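Local coordinates for protein anti-H(O) lectin 1 (PDB 1JXN) that binds L-fucose specifically, as a calcium- and manganese-containing member of the leguminous lectin family, at residues T70-F75 and D87-F92; V31-K36 and T225-N230; V122-D127 and L181-T186; P141-D146 and E156-R161. All blocks are in the same frame, centred on the assembly; numbering follows the deposited sequence.

Interaction 1 (T70-F75 and D87-F92). With MFU (methyl alpha-L-fucopyranoside), chain E.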
# COMPACT_ATOMS: atom_id res chain seq x y z
N THR A 70 0.42 7.02 13.43
CA THR A 70 0.77 7.78 12.27
C THR A 70 1.29 9.12 12.73
O THR A 70 0.82 9.66 13.73
CB THR A 70 -0.43 7.97 11.32
OG1 THR A 70 -0.09 8.91 10.29
CG2 THR A 70 -1.64 8.46 12.07
N SER A 71 2.30 9.61 12.03
CA SER A 71 2.89 10.89 12.37
C SER A 71 3.17 11.67 11.11
O SER A 71 3.48 11.10 10.07
CB SER A 71 4.16 10.70 13.18
OG SER A 71 4.91 9.60 12.71
N PHE A 72 3.03 12.98 11.22
CA PHE A 72 3.27 13.86 10.10
C PHE A 72 3.48 15.28 10.59
O PHE A 72 2.97 15.66 11.64
CB PHE A 72 2.08 13.82 9.13
CG PHE A 72 0.75 14.20 9.76
CD1 PHE A 72 0.19 15.46 9.53
CD2 PHE A 72 0.06 13.29 10.56
CE1 PHE A 72 -1.05 15.80 10.08
CE2 PHE A 72 -1.18 13.62 11.12
CZ PHE A 72 -1.73 14.87 10.88
N SER A 73 4.24 16.05 9.83
CA SER A 73 4.47 17.45 10.18
C SER A 73 3.79 18.25 9.10
O SER A 73 3.87 17.88 7.94
CB SER A 73 5.96 17.77 10.15
OG SER A 73 6.69 16.90 10.98
N PHE A 74 3.07 19.31 9.46
CA PHE A 74 2.42 20.15 8.46
C PHE A 74 2.62 21.59 8.86
O PHE A 74 3.06 21.87 9.97
CB PHE A 74 0.93 19.83 8.35
CG PHE A 74 0.12 20.25 9.55
CD1 PHE A 74 -0.45 21.53 9.62
CD2 PHE A 74 -0.07 19.38 10.62
CE1 PHE A 74 -1.18 21.93 10.74
CE2 PHE A 74 -0.81 19.77 11.75
CZ PHE A 74 -1.37 21.05 11.81
N PHE A 75 2.37 22.51 7.94
CA PHE A 75 2.47 23.93 8.24
C PHE A 75 1.36 24.59 7.43
O PHE A 75 0.77 23.93 6.57
CB PHE A 75 3.88 24.54 7.96
CG PHE A 75 4.29 24.55 6.50
CD1 PHE A 75 4.97 23.46 5.93
CD2 PHE A 75 4.00 25.65 5.68
CE1 PHE A 75 5.35 23.46 4.59
CE2 PHE A 75 4.38 25.67 4.33
CZ PHE A 75 5.06 24.57 3.78
N ASP A 87 -9.77 26.70 7.05
CA ASP A 87 -10.70 26.09 7.99
C ASP A 87 -9.90 25.01 8.70
O ASP A 87 -10.31 24.53 9.76
CB ASP A 87 -11.82 25.40 7.27
CG ASP A 87 -12.92 26.33 6.90
OD1 ASP A 87 -12.90 26.84 5.77
OD2 ASP A 87 -13.81 26.54 7.75
N GLY A 88 -8.84 24.55 8.04
CA GLY A 88 -7.97 23.54 8.62
C GLY A 88 -7.73 22.28 7.81
O GLY A 88 -8.04 22.22 6.61
N LEU A 89 -7.18 21.27 8.47
CA LEU A 89 -6.88 19.99 7.83
C LEU A 89 -7.41 18.85 8.68
O LEU A 89 -7.95 19.06 9.77
CB LEU A 89 -5.38 19.82 7.61
CG LEU A 89 -4.52 19.79 8.86
CD1 LEU A 89 -3.19 19.13 8.57
CD2 LEU A 89 -4.33 21.21 9.38
N THR A 90 -7.20 17.63 8.20
CA THR A 90 -7.69 16.45 8.88
C THR A 90 -6.92 15.20 8.48
O THR A 90 -6.25 15.17 7.45
CB THR A 90 -9.15 16.22 8.45
OG1 THR A 90 -9.97 17.26 9.00
CG2 THR A 90 -9.65 14.88 8.90
N PHE A 91 -6.90 14.22 9.38
CA PHE A 91 -6.33 12.91 9.10
C PHE A 91 -7.58 12.03 9.26
O PHE A 91 -8.25 12.08 10.29
CB PHE A 91 -5.28 12.48 10.10
CG PHE A 91 -4.88 11.04 9.92
CD1 PHE A 91 -5.19 10.10 10.88
CD2 PHE A 91 -4.28 10.62 8.74
CE1 PHE A 91 -4.91 8.75 10.68
CE2 PHE A 91 -4.00 9.29 8.52
CZ PHE A 91 -4.32 8.34 9.49
N PHE A 92 -7.89 11.20 8.27
CA PHE A 92 -9.11 10.42 8.38
C PHE A 92 -9.11 8.99 7.86
O PHE A 92 -8.29 8.61 7.00
CB PHE A 92 -10.26 11.19 7.73
CG PHE A 92 -10.17 11.25 6.21
CD1 PHE A 92 -9.10 11.89 5.58
CD2 PHE A 92 -11.15 10.65 5.42
CE1 PHE A 92 -9.01 11.94 4.19
CE2 PHE A 92 -11.07 10.70 4.02
CZ PHE A 92 -10.00 11.34 3.41
C1 MFU E . -19.28 28.99 6.86
C2 MFU E . -19.19 27.49 6.48
C3 MFU E . -18.04 27.35 5.45
C4 MFU E . -16.73 27.85 6.09
C5 MFU E . -16.88 29.32 6.49
C6 MFU E . -15.57 29.85 7.14
O1 MFU E . -19.65 29.77 5.66
O2 MFU E . -20.44 27.04 5.95
O3 MFU E . -17.92 25.99 5.06
O4 MFU E . -16.41 27.08 7.24
O5 MFU E . -17.99 29.47 7.40
CM MFU E . -20.88 29.91 4.90
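Leu89 lays its branched end over one face of the Phe74 ring. Its CD1 stands over the middle of the ring, 3.6 Å from the centroid and only 12° off the ring normal, while CD2 reaches out to the rim, 3.5 Å from Phe74 CE1. Two methyls can thus blanket a flat aromatic surface, a task for which leucine is well shaped. The Phe72 ring meets the same residue differently, bringing its edge to Leu89 CD1, with CE1 4.2 Å away, and its CZ lies 4.4 Å from Phe91 CB. Farther along, Thr70 and Phe91 approach from opposite directions: Thr70 CG2 sits over the face of the Phe91 ring, 4.0 Å from its centroid, as a CH-pi contact. The Thr70 hydroxyl is anti to the backbone N (chi1 171°), which sends it away from the apolar interface to bond with Tyr232 O and Trp231 NE1. Phe126 and Phe214 add edge-to-face partners to Phe74 and Phe72.

The two strands run antiparallel (167°) with axes 9.9 Å apart, a spacing bridged here by side chains, not backbone bonds. Beyond the core, a cis peptide precedes Asp87, whose OD2 accepts a hydrogen bond from O4 of the methyl fucoside at 2.7 Å, and Asp87 and Gly88 form a classic beta bulge opposite Ser217. This is the legume lectin beta-sandwich, with Asp87 joining Glu44, Gly105 and Asn134 in holding the sugar.

Interaction 2 (V31-K36 and T225-N230)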
# COMPACT_ATOMS: atom_id res chain seq x y z
N VAL A 31 6.24 19.20 -1.35
CA VAL A 31 5.23 19.29 -0.29
C VAL A 31 3.84 18.78 -0.72
O VAL A 31 3.40 19.01 -1.85
CB VAL A 31 5.11 20.78 0.23
CG1 VAL A 31 3.95 20.92 1.19
CG2 VAL A 31 6.39 21.19 0.94
N LEU A 32 3.18 18.05 0.17
CA LEU A 32 1.84 17.55 -0.11
C LEU A 32 0.84 18.67 0.23
O LEU A 32 0.55 18.90 1.40
CB LEU A 32 1.53 16.28 0.71
CG LEU A 32 0.08 15.76 0.63
CD1 LEU A 32 -0.31 15.52 -0.80
CD2 LEU A 32 -0.10 14.51 1.44
N GLN A 33 0.35 19.37 -0.78
CA GLN A 33 -0.61 20.45 -0.56
C GLN A 33 -2.04 19.93 -0.63
O GLN A 33 -2.46 19.40 -1.65
CB GLN A 33 -0.41 21.56 -1.58
CG GLN A 33 -1.45 22.65 -1.51
CD GLN A 33 -1.25 23.69 -2.57
OE1 GLN A 33 -0.30 24.47 -2.53
NE2 GLN A 33 -2.15 23.71 -3.55
N LEU A 34 -2.80 20.15 0.44
CA LEU A 34 -4.18 19.66 0.56
C LEU A 34 -5.28 20.52 -0.03
O LEU A 34 -6.37 20.01 -0.32
CB LEU A 34 -4.49 19.37 2.03
CG LEU A 34 -3.56 18.32 2.65
CD1 LEU A 34 -3.73 18.29 4.16
CD2 LEU A 34 -3.82 16.97 2.00
N ASN A 35 -5.03 21.81 -0.18
CA ASN A 35 -6.02 22.72 -0.77
C ASN A 35 -5.33 23.91 -1.44
O ASN A 35 -4.31 24.41 -0.97
CB ASN A 35 -7.02 23.21 0.29
CG ASN A 35 -6.39 24.16 1.30
OD1 ASN A 35 -5.52 23.78 2.10
ND2 ASN A 35 -6.78 25.42 1.21
N LYS A 36 -5.88 24.36 -2.56
CA LYS A 36 -5.30 25.49 -3.27
C LYS A 36 -6.01 26.78 -2.91
O LYS A 36 -7.23 26.78 -2.69
CB LYS A 36 -5.40 25.29 -4.78
CG LYS A 36 -4.47 24.24 -5.35
CD LYS A 36 -4.80 24.04 -6.82
CE LYS A 36 -3.78 23.20 -7.54
NZ LYS A 36 -4.29 22.87 -8.90
N THR A 225 -3.58 27.97 2.87
CA THR A 225 -3.31 26.61 2.41
C THR A 225 -2.75 25.76 3.55
O THR A 225 -2.03 26.26 4.43
CB THR A 225 -2.38 26.55 1.16
OG1 THR A 225 -2.22 25.19 0.76
CG2 THR A 225 -1.01 27.16 1.45
N HIS A 226 -3.09 24.47 3.53
CA HIS A 226 -2.66 23.54 4.56
C HIS A 226 -1.86 22.45 3.86
O HIS A 226 -2.40 21.76 3.00
CB HIS A 226 -3.90 22.98 5.24
CG HIS A 226 -4.93 24.02 5.59
ND1 HIS A 226 -5.86 24.47 4.68
CD2 HIS A 226 -5.12 24.74 6.71
CE1 HIS A 226 -6.58 25.43 5.22
NE2 HIS A 226 -6.16 25.61 6.46
N GLU A 227 -0.60 22.27 4.25
CA GLU A 227 0.24 21.27 3.60
C GLU A 227 1.10 20.36 4.48
O GLU A 227 1.76 20.81 5.43
CB GLU A 227 1.10 21.92 2.51
CG GLU A 227 1.54 23.36 2.77
CD GLU A 227 1.35 24.26 1.55
OE1 GLU A 227 2.12 25.23 1.39
OE2 GLU A 227 0.42 24.00 0.76
N VAL A 228 1.09 19.07 4.12
CA VAL A 228 1.84 18.02 4.81
C VAL A 228 3.31 17.97 4.36
O VAL A 228 3.62 17.96 3.16
CB VAL A 228 1.15 16.65 4.58
CG1 VAL A 228 1.86 15.54 5.36
CG2 VAL A 228 -0.32 16.73 4.97
N LEU A 229 4.21 17.89 5.34
CA LEU A 229 5.65 17.87 5.12
C LEU A 229 6.26 16.47 5.02
O LEU A 229 7.33 16.29 4.44
CB LEU A 229 6.33 18.65 6.24
CG LEU A 229 7.65 19.30 5.86
CD1 LEU A 229 7.38 20.34 4.81
CD2 LEU A 229 8.28 19.92 7.08
N ASN A 230 5.57 15.49 5.58
CA ASN A 230 6.01 14.10 5.56
C ASN A 230 4.89 13.27 6.17
O ASN A 230 3.87 13.82 6.58
CB ASN A 230 7.30 13.95 6.38
CG ASN A 230 7.14 14.39 7.80
OD1 ASN A 230 7.45 15.52 8.15
ND2 ASN A 230 6.60 13.51 8.64
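Leu32 and Val228 pair as antiparallel hydrogen-bonded neighbours, where the short strand 32-33 joins strand 224-236 of the legume lectin sandwich. Leu32 N donates to Val228 O at 3.0 Å, and Val228 N returns a bond to Leu32 O at 2.8 Å. Their side chains lie side by side, CB to CB 3.9 Å, and with Leu34 they press on Phe214 of the other sheet, where branched apolar residues suit the buried interior. On the opposite face, Gln33 runs alongside Glu227, amide and carboxylate nearly coplanar; two of their oxygens, Gln33 OE1 and Glu227 OE2, come close without bonding.

Leu34 N continues the ladder to His226 O at 3.1 Å, and Asn35 extends the pairing with its side chain. From CB, chi1 of 70° sets CG between the backbone N and the carbonyl carbon, and CG arrives at the edge of the His226 ring, in its plane. Asparagine suits the place because OD1 can accept two N-H groups while ND2 donates to Ala224 O. The backbone N of His226 gives OD1 one bond, at 2.9 Å. The ring donor, His226 ND1, reaches Asn35 OD1 at 2.7 Å from 42° above the amide's carbonyl plane.

Interaction 3 (V122-D127 and L181-T186). With MN (manganese (II) ion), chain F; CA (calcium ion), chain G.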
# COMPACT_ATOMS: atom_id res chain seq x y z
N VAL A 122 -13.72 8.58 10.77
CA VAL A 122 -13.12 8.90 12.04
C VAL A 122 -11.93 9.76 11.65
O VAL A 122 -10.96 9.29 11.03
CB VAL A 122 -12.67 7.67 12.80
CG1 VAL A 122 -12.11 8.09 14.15
CG2 VAL A 122 -13.82 6.71 12.97
N ALA A 123 -12.04 11.04 11.96
CA ALA A 123 -11.02 11.98 11.62
C ALA A 123 -10.54 12.76 12.82
O ALA A 123 -11.30 13.00 13.75
CB ALA A 123 -11.56 12.93 10.57
N VAL A 124 -9.26 13.09 12.81
CA VAL A 124 -8.65 13.89 13.86
C VAL A 124 -8.48 15.26 13.19
O VAL A 124 -7.57 15.44 12.38
CB VAL A 124 -7.28 13.32 14.29
CG1 VAL A 124 -6.61 14.25 15.27
CG2 VAL A 124 -7.45 11.96 14.91
N GLU A 125 -9.39 16.18 13.48
CA GLU A 125 -9.33 17.51 12.89
C GLU A 125 -8.46 18.51 13.63
O GLU A 125 -8.20 18.39 14.83
CB GLU A 125 -10.73 18.09 12.72
CG GLU A 125 -11.47 18.30 14.03
CD GLU A 125 -12.61 19.28 13.91
OE1 GLU A 125 -12.55 20.31 14.60
OE2 GLU A 125 -13.56 19.03 13.15
N PHE A 126 -7.98 19.48 12.86
CA PHE A 126 -7.16 20.59 13.34
C PHE A 126 -7.93 21.75 12.72
O PHE A 126 -7.64 22.20 11.60
CB PHE A 126 -5.75 20.50 12.77
CG PHE A 126 -5.05 19.23 13.12
CD1 PHE A 126 -5.39 18.03 12.49
CD2 PHE A 126 -4.10 19.20 14.13
CE1 PHE A 126 -4.81 16.84 12.85
CE2 PHE A 126 -3.51 18.00 14.51
CZ PHE A 126 -3.87 16.82 13.86
N ASP A 127 -8.98 22.15 13.44
CA ASP A 127 -9.91 23.20 13.04
C ASP A 127 -9.39 24.60 13.37
O ASP A 127 -9.17 24.93 14.53
CB ASP A 127 -11.23 22.95 13.75
CG ASP A 127 -12.39 23.64 13.10
OD1 ASP A 127 -13.50 23.09 13.16
OD2 ASP A 127 -12.20 24.73 12.52
N LEU A 181 -8.17 6.50 21.15
CA LEU A 181 -7.61 7.29 20.06
C LEU A 181 -7.04 8.58 20.67
O LEU A 181 -7.77 9.39 21.25
CB LEU A 181 -8.69 7.60 19.03
CG LEU A 181 -8.33 8.35 17.75
CD1 LEU A 181 -7.24 7.60 16.98
CD2 LEU A 181 -9.58 8.53 16.89
N THR A 182 -5.73 8.74 20.58
CA THR A 182 -5.10 9.92 21.13
C THR A 182 -4.25 10.62 20.08
O THR A 182 -3.36 10.01 19.50
CB THR A 182 -4.20 9.58 22.32
OG1 THR A 182 -4.91 8.73 23.23
CG2 THR A 182 -3.78 10.85 23.05
N ALA A 183 -4.50 11.90 19.87
CA ALA A 183 -3.76 12.69 18.90
C ALA A 183 -3.15 13.89 19.58
O ALA A 183 -3.81 14.54 20.37
CB ALA A 183 -4.68 13.16 17.79
N SER A 184 -1.90 14.20 19.26
CA SER A 184 -1.26 15.35 19.87
C SER A 184 -0.57 16.25 18.85
O SER A 184 0.04 15.75 17.90
CB SER A 184 -0.21 14.88 20.87
OG SER A 184 0.86 14.24 20.22
N LEU A 185 -0.70 17.56 19.03
CA LEU A 185 -0.03 18.51 18.16
C LEU A 185 1.06 19.14 19.00
O LEU A 185 0.82 19.51 20.15
CB LEU A 185 -0.98 19.58 17.63
CG LEU A 185 -0.36 20.68 16.76
CD1 LEU A 185 -1.42 21.33 15.90
CD2 LEU A 185 0.35 21.72 17.61
N THR A 186 2.26 19.23 18.44
CA THR A 186 3.39 19.82 19.16
C THR A 186 4.17 20.76 18.28
O THR A 186 4.67 20.35 17.24
CB THR A 186 4.37 18.74 19.66
OG1 THR A 186 3.70 17.89 20.58
CG2 THR A 186 5.56 19.37 20.35
MN MN F . -14.39 21.56 14.60
CA CA G . -14.50 24.76 12.03
O HOH W 1 -15.77 20.87 13.02
O HOH W 2 -14.85 20.38 16.37
O HOH W 3 -13.48 24.97 10.05
O HOH W 4 -15.75 22.97 11.16
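Val124 and Ala183 meet at the nearest backbone approach of these two segments, Val124 CG1 pressing on Ala183 CB at 3.4 Å, shorter than a normal carbon-carbon contact. The valine holds CG1 anti to its backbone N (chi1 174°); a small residue such as alanine suits so close an approach, and even so the methyls press tightly. To one side, Val122 and Leu181 lie alongside each other, pointing opposite ways, Val122 CG1 reaching Leu181 CD2 at 3.8 Å; the same leucine methyl also brushes Val124 CG2. To the other side, Phe126 has CG beside the backbone N (chi1 -58°), which leans the ring so that its edge, not its face, receives Leu185: CD2 of the ring is 3.9 Å from Leu185 CD1. Trp158 also touches this ring. The strands cross at -24° with axes 8.9 Å apart, as expected of stacked sheets.

Residues 125 and 127 of the first strand point the other way and are acidic. Glu125 gives OE1 to manganese at 2.2 Å, while its OE2 accepts a hydrogen bond from water 1 (2.9 Å from OE2 to the water), which also binds manganese. Asp127 bridges the metals: OD1 binds manganese at 2.3 Å and calcium as well, and OD2 binds calcium at 2.4 Å. Asp137 serves both ions; Asn134 OD1, Ile129 O and waters 3 and 4 complete the calcium shell. One strand, with apolar residues inward and Glu125 and Asp127 outward, thus links the sandwich core to the paired calcium-manganese site characteristic of legume lectins.

Interaction 4 (P141-D146 and E156-R161)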
# COMPACT_ATOMS: atom_id res chain seq x y z
N PRO A 141 -10.10 28.38 17.69
CA PRO A 141 -9.45 27.36 16.87
C PRO A 141 -9.15 26.16 17.79
O PRO A 141 -8.83 26.35 18.97
CB PRO A 141 -8.17 28.07 16.39
CG PRO A 141 -7.96 29.18 17.39
CD PRO A 141 -9.35 29.65 17.65
N HIS A 142 -9.26 24.95 17.27
CA HIS A 142 -9.04 23.77 18.10
C HIS A 142 -8.72 22.50 17.31
O HIS A 142 -8.67 22.50 16.06
CB HIS A 142 -10.31 23.52 18.93
CG HIS A 142 -11.51 23.25 18.08
ND1 HIS A 142 -12.02 24.13 17.17
CD2 HIS A 142 -12.23 22.11 17.95
CE1 HIS A 142 -13.00 23.53 16.49
NE2 HIS A 142 -13.17 22.29 16.93
N ILE A 143 -8.56 21.42 18.07
CA ILE A 143 -8.28 20.09 17.56
C ILE A 143 -9.41 19.18 18.06
O ILE A 143 -9.83 19.30 19.20
CB ILE A 143 -6.91 19.62 18.07
CG1 ILE A 143 -5.82 20.37 17.31
CG2 ILE A 143 -6.77 18.09 17.96
CD1 ILE A 143 -4.44 20.16 17.87
N GLY A 144 -9.92 18.30 17.22
CA GLY A 144 -10.99 17.43 17.66
C GLY A 144 -11.06 16.09 16.96
O GLY A 144 -10.43 15.87 15.92
N ILE A 145 -11.80 15.17 17.56
CA ILE A 145 -12.00 13.84 17.00
C ILE A 145 -13.43 13.81 16.46
O ILE A 145 -14.39 14.01 17.21
CB ILE A 145 -11.79 12.79 18.08
CG1 ILE A 145 -10.29 12.71 18.41
CG2 ILE A 145 -12.37 11.46 17.65
CD1 ILE A 145 -9.94 11.92 19.66
N ASP A 146 -13.56 13.64 15.14
CA ASP A 146 -14.86 13.62 14.47
C ASP A 146 -15.33 12.20 14.19
O ASP A 146 -14.68 11.47 13.44
CB ASP A 146 -14.79 14.35 13.14
CG ASP A 146 -14.38 15.81 13.27
OD1 ASP A 146 -14.00 16.26 14.37
OD2 ASP A 146 -14.42 16.50 12.22
N GLU A 156 -10.12 20.18 21.85
CA GLU A 156 -9.18 20.93 22.66
C GLU A 156 -8.74 22.22 22.01
O GLU A 156 -8.26 22.21 20.87
CB GLU A 156 -7.94 20.09 22.99
CG GLU A 156 -8.21 18.88 23.89
CD GLU A 156 -8.82 19.26 25.24
OE1 GLU A 156 -8.41 20.30 25.81
OE2 GLU A 156 -9.71 18.51 25.73
N ARG A 157 -8.83 23.32 22.76
CA ARG A 157 -8.44 24.65 22.29
C ARG A 157 -7.01 24.70 21.76
O ARG A 157 -6.04 24.40 22.46
CB ARG A 157 -8.62 25.71 23.40
CG ARG A 157 -8.34 27.16 22.96
CD ARG A 157 -8.51 28.17 24.11
NE ARG A 157 -8.08 29.52 23.69
CZ ARG A 157 -8.89 30.58 23.61
NH1 ARG A 157 -10.18 30.48 23.92
NH2 ARG A 157 -8.41 31.73 23.16
N TRP A 158 -6.90 25.09 20.50
CA TRP A 158 -5.63 25.18 19.81
C TRP A 158 -5.32 26.62 19.39
O TRP A 158 -6.11 27.25 18.69
CB TRP A 158 -5.67 24.26 18.59
CG TRP A 158 -4.54 24.40 17.61
CD1 TRP A 158 -3.23 24.62 17.90
CD2 TRP A 158 -4.63 24.28 16.18
NE1 TRP A 158 -2.49 24.64 16.74
CE2 TRP A 158 -3.31 24.44 15.68
CE3 TRP A 158 -5.68 24.06 15.29
CZ2 TRP A 158 -3.03 24.37 14.31
CZ3 TRP A 158 -5.39 23.99 13.92
CH2 TRP A 158 -4.07 24.15 13.45
N ASN A 159 -4.20 27.15 19.87
CA ASN A 159 -3.77 28.48 19.48
C ASN A 159 -2.89 28.27 18.25
O ASN A 159 -1.70 27.99 18.34
CB ASN A 159 -2.99 29.17 20.62
CG ASN A 159 -3.84 29.37 21.87
OD1 ASN A 159 -3.36 29.23 22.99
ND2 ASN A 159 -5.12 29.70 21.68
N LYS A 160 -3.56 28.32 17.10
CA LYS A 160 -2.98 28.12 15.78
C LYS A 160 -1.88 29.09 15.36
O LYS A 160 -1.93 30.28 15.66
CB LYS A 160 -4.09 28.16 14.73
CG LYS A 160 -4.86 29.48 14.69
CD LYS A 160 -5.91 29.51 13.60
CE LYS A 160 -6.65 30.85 13.54
NZ LYS A 160 -7.57 30.94 12.36
N ARG A 161 -0.87 28.57 14.67
CA ARG A 161 0.24 29.41 14.18
C ARG A 161 0.41 29.18 12.68
O ARG A 161 0.23 28.05 12.20
CB ARG A 161 1.54 29.09 14.91
CG ARG A 161 1.46 29.11 16.42
CD ARG A 161 2.81 28.73 16.99
NE ARG A 161 2.82 28.62 18.45
CZ ARG A 161 3.84 28.11 19.15
NH1 ARG A 161 4.91 27.66 18.52
NH2 ARG A 161 3.78 28.05 20.47
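Trp158 turns CG away from its backbone N (chi1 169°), which lays the indole edge beside the His142 carbonyl, CE3 3.5 Å from His142 O, whereas His142 carries CG between N and the carbonyl carbon (chi1 61°), sending its imidazole away from the hairpin partner. Trp158 CB rests on His142 CA at 3.4 Å. Ile143 CD1 lies over one face of the indole, toward the rim, and Lys160 CA lies over the opposite face. A wide, flat ring suits a place between Ile143 and Lys160, and its NE1 is paired with Tyr187 OH.

The backbones form a hairpin ladder: Ile143 N donates to Glu156 O at 2.9 Å, and Glu156 N to Ile143 O at 2.8 Å. Trp158 N continues it with a bond to Pro141 O at 2.8 Å, its N tilted 31° out of the carbonyl plane as the chain leaves the strand. Pro141 turns its ring carbons to the aliphatic part of Lys160, CB to CD 3.9 Å, while Lys160 NZ extends on to Thr128 O and Pro82 O.

At the imidazole, ND1 bonds to Phe140 O, which fixes the ring's rotation and directs NE2 toward manganese. NE2 lies 2.7 Å from the metal, long for a coordination bond; a proton held on ND1 would leave NE2 with a lone pair to offer, consistent with the manganese-binding role inferred for His142 from related lectins.

From the N terminus, residues 31-36 open interaction 2, which closes only at 225-230, near the C-terminal end; the other three contacts all fall within this span. Interaction 1 is the first to close, joining 70-75 to 87-92 across the sandwich. Interaction 3 then opens at 122-127, encloses the complete hairpin of interaction 4 (141-161), and closes at 181-186, so these two nest while interactions 1 and 3 follow in series; none cross. Strand 67-78 pairs with 224-236, linking interactions 1 and 2 in one sheet. In the other sheet, 88-94, 122-127 and 142-147 lie consecutively, joining interactions 1, 3 and 4, of which 3 and 4 hold metal-site residues.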